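Local coordinates for protein cystathionine gamma-synthase (PDB 6LGO) that probably catalyses pyridoxal phosphate-dependent formation, and possibly cleavage, of cystathionine in the trans-sulfuration pathway, at residues S115-N120 against H353-A358. The protein carries 1 engineered substitution. Numbering follows the deposited sequence.
Sequences SWRLFN and HAAMTA. With EBO ((2~{S})-2-azanyl-4-[(3~{S})-3-[(~{E})-[2-methyl-3-oxidanyl-5-(phosphonomethyl)pyridin-4-yl]methylideneamino]-4-oxidanyl-4-oxidanylidene-butyl]sulfanyl-butanoic acid), chain E.
The indole of Trp116 turns one face to the loop 353-358. Met356 CG lies over this face near the rim, 3.8 Å from Trp116 CG. Met356 CA sits above the six-membered ring, 4.2 Å from its centroid, in a CH-pi contact. Met356 SD makes an oblique Met-aromatic contact, 5.1 Å from the centroid of the five-membered ring of Trp116. The bend of the methionine chain at chi3 (89°) helps bring CE near Trp116 CD1. The side chain of Asn120 lies over the opposite face. Thr357 CG2 meets Trp116 CH2 at 3.9 Å, while Thr357 OG1 caps the backbone N of Ala360 at the start of helix 358-364. The guanidinium of Arg117 has the bound ligand's amino-acid carboxylate at its edge. Two nearly straight hydrogen bonds hold the carboxylate: Arg117 NH1 to EBO O3 at 2.9 Å and Arg117 NH2 to EBO O4 at 3.0 Å. Ala355 CB approaches the guanidinium obliquely, 3.5 Å from Arg117 NH1. Arg59 of the second subunit lies close to Arg117 and also hydrogen-bonds the ligand. Apolar packing thus joins helix 113-124 to the loop, beside the arginine's two hydrogen bonds, which probably help fix the far amino-acid end of the ligand's thioether chain, beyond its sulfur.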
loop_
_atom_site.group_PDB
_atom_site.type_symbol
_atom_site.label_atom_id
_atom_site.label_comp_id
_atom_site.label_asym_id
_atom_site.label_seq_id
_atom_site.Cartn_x
_atom_site.Cartn_y
_atom_site.Cartn_z
ATOM N N SER A 115 -6.970 -25.570 13.510
ATOM C CA SER A 115 -8.324 -25.647 14.114
ATOM C C SER A 115 -8.227 -26.610 15.306
ATOM O O SER A 115 -8.652 -26.249 16.420
ATOM C CB SER A 115 -9.382 -26.010 13.063
ATOM O OG SER A 115 -9.403 -25.056 11.962
ATOM N N TRP A 116 -7.706 -27.819 15.099
ATOM C CA TRP A 116 -7.470 -28.813 16.191
ATOM C C TRP A 116 -6.763 -28.047 17.334
ATOM O O TRP A 116 -7.253 -28.104 18.450
ATOM C CB TRP A 116 -6.715 -30.075 15.700
ATOM C CG TRP A 116 -6.429 -31.090 16.769
ATOM C CD1 TRP A 116 -7.189 -32.192 17.004
ATOM C CD2 TRP A 116 -5.392 -31.073 17.779
ATOM N NE1 TRP A 116 -6.717 -32.846 18.089
ATOM C CE2 TRP A 116 -5.607 -32.210 18.583
ATOM C CE3 TRP A 116 -4.338 -30.208 18.130
ATOM C CZ2 TRP A 116 -4.797 -32.512 19.695
ATOM C CZ3 TRP A 116 -3.510 -30.497 19.204
ATOM C CH2 TRP A 116 -3.742 -31.649 19.983
ATOM N N ARG A 117 -5.717 -27.260 17.057
ATOM C CA ARG A 117 -4.899 -26.657 18.147
ATOM C C ARG A 117 -5.778 -25.720 19.002
ATOM O O ARG A 117 -5.710 -25.746 20.229
ATOM C CB ARG A 117 -3.733 -25.888 17.565
ATOM C CG ARG A 117 -2.909 -25.165 18.615
ATOM C CD ARG A 117 -1.803 -24.448 17.896
ATOM N NE ARG A 117 -2.262 -23.666 16.727
ATOM C CZ ARG A 117 -1.506 -23.414 15.667
ATOM N NH1 ARG A 117 -0.245 -23.823 15.669
ATOM N NH2 ARG A 117 -1.989 -22.763 14.625
ATOM N N LEU A 118 -6.599 -24.923 18.341
ATOM C CA LEU A 118 -7.419 -23.907 19.004
ATOM C C LEU A 118 -8.532 -24.616 19.771
ATOM O O LEU A 118 -8.746 -24.252 20.980
ATOM C CB LEU A 118 -7.991 -22.939 17.960
ATOM C CG LEU A 118 -8.800 -21.782 18.557
ATOM C CD1 LEU A 118 -8.015 -21.068 19.636
ATOM C CD2 LEU A 118 -9.241 -20.801 17.521
ATOM N N PHE A 119 -9.255 -25.527 19.116
ATOM C CA PHE A 119 -10.322 -26.284 19.819
ATOM C C PHE A 119 -9.751 -26.859 21.138
ATOM O O PHE A 119 -10.379 -26.731 22.157
ATOM C CB PHE A 119 -10.970 -27.394 18.978
ATOM C CG PHE A 119 -11.513 -26.960 17.657
ATOM C CD1 PHE A 119 -12.140 -25.723 17.502
ATOM C CD2 PHE A 119 -11.373 -27.777 16.564
ATOM C CE1 PHE A 119 -12.612 -25.319 16.259
ATOM C CE2 PHE A 119 -11.859 -27.394 15.324
ATOM C CZ PHE A 119 -12.493 -26.179 15.165
ATOM N N ASN A 120 -8.611 -27.512 21.072
ATOM C CA ASN A 120 -8.057 -28.363 22.150
ATOM C C ASN A 120 -7.555 -27.367 23.193
ATOM O O ASN A 120 -7.925 -27.545 24.325
ATOM C CB ASN A 120 -7.189 -29.498 21.571
ATOM C CG ASN A 120 -8.069 -30.615 20.907
ATOM O OD1 ASN A 120 -8.519 -30.596 19.671
ATOM N ND2 ASN A 120 -8.416 -31.604 21.735
ATOM N N HIS A 353 0.113 -29.690 9.723
ATOM C CA HIS A 353 -0.599 -30.444 10.765
ATOM C C HIS A 353 0.436 -30.801 11.838
ATOM O O HIS A 353 0.097 -31.621 12.711
ATOM C CB HIS A 353 -1.391 -31.616 10.154
ATOM C CG HIS A 353 -2.476 -31.165 9.242
ATOM N ND1 HIS A 353 -3.820 -31.256 9.591
ATOM C CD2 HIS A 353 -2.433 -30.637 8.004
ATOM C CE1 HIS A 353 -4.547 -30.827 8.580
ATOM N NE2 HIS A 353 -3.723 -30.438 7.594
ATOM N N ALA A 354 1.599 -30.144 11.803
ATOM C CA ALA A 354 2.645 -30.232 12.862
ATOM C C ALA A 354 2.072 -29.824 14.248
ATOM O O ALA A 354 2.532 -30.437 15.251
ATOM C CB ALA A 354 3.925 -29.469 12.501
ATOM N N ALA A 355 1.060 -28.944 14.293
ATOM C CA ALA A 355 0.368 -28.464 15.519
ATOM C C ALA A 355 -0.399 -29.636 16.187
ATOM O O ALA A 355 -0.551 -29.639 17.416
ATOM C CB ALA A 355 -0.544 -27.305 15.149
ATOM N N MET A 356 -0.783 -30.675 15.440
ATOM C CA MET A 356 -1.505 -31.837 16.029
ATOM C C MET A 356 -0.468 -32.724 16.730
ATOM O O MET A 356 0.719 -32.699 16.333
ATOM C CB MET A 356 -2.277 -32.628 14.970
ATOM C CG MET A 356 -3.493 -31.904 14.434
ATOM S SD MET A 356 -4.261 -32.697 12.986
ATOM C CE MET A 356 -5.436 -33.847 13.702
ATOM N N THR A 357 -0.864 -33.434 17.786
ATOM C CA THR A 357 -0.068 -34.584 18.331
ATOM C C THR A 357 -0.018 -35.697 17.247
ATOM O O THR A 357 -1.001 -35.761 16.401
ATOM C CB THR A 357 -0.685 -35.128 19.629
ATOM O OG1 THR A 357 -1.946 -35.697 19.215
ATOM C CG2 THR A 357 -0.767 -34.087 20.749
ATOM N N ALA A 358 1.022 -36.534 17.254
ATOM C CA ALA A 358 1.082 -37.791 16.472
ATOM C C ALA A 358 -0.238 -38.586 16.660
ATOM O O ALA A 358 -0.771 -39.092 15.659
ATOM C CB ALA A 358 2.357 -38.604 16.806
HETATM O O6 EBO E . -3.301 -25.795 5.550
HETATM C C15 EBO E . -2.681 -24.689 5.359
HETATM O O5 EBO E . -1.720 -24.536 4.597
HETATM C C8 EBO E . -3.001 -23.421 6.050
HETATM C C9 EBO E . -1.849 -22.774 6.932
HETATM C C10 EBO E . -0.770 -23.764 7.499
HETATM S S EBO E . 0.249 -22.716 8.384
HETATM C C11 EBO E . 0.716 -23.887 9.563
HETATM C C12 EBO E . 1.955 -23.410 10.231
HETATM C C13 EBO E . 1.897 -22.284 11.225
HETATM C C14 EBO E . 0.949 -22.475 12.363
HETATM O O4 EBO E . -0.243 -22.247 12.194
HETATM O O3 EBO E . 1.294 -22.780 13.494
HETATM N N2 EBO E . 3.303 -22.250 11.608
HETATM N N1 EBO E . -4.402 -23.542 6.557
HETATM C C7 EBO E . -5.076 -22.617 7.062
HETATM C C3 EBO E . -6.498 -22.726 7.376
HETATM C C2 EBO E . -7.253 -23.785 6.795
HETATM O O7 EBO E . -6.696 -24.754 5.987
HETATM C C4 EBO E . -7.159 -21.688 8.223
HETATM C C6 EBO E . -6.645 -20.352 8.810
HETATM P P EBO E . -5.588 -18.855 8.334
HETATM O O2 EBO E . -5.775 -17.637 7.498
HETATM O O1 EBO E . -5.442 -18.090 9.715
HETATM O O EBO E . -4.074 -19.203 8.111
HETATM C C5 EBO E . -8.557 -22.101 8.443
HETATM N N EBO E . -9.317 -23.100 7.916
HETATM C C1 EBO E . -8.668 -23.942 7.127
HETATM C C EBO E . -9.289 -25.071 6.407
#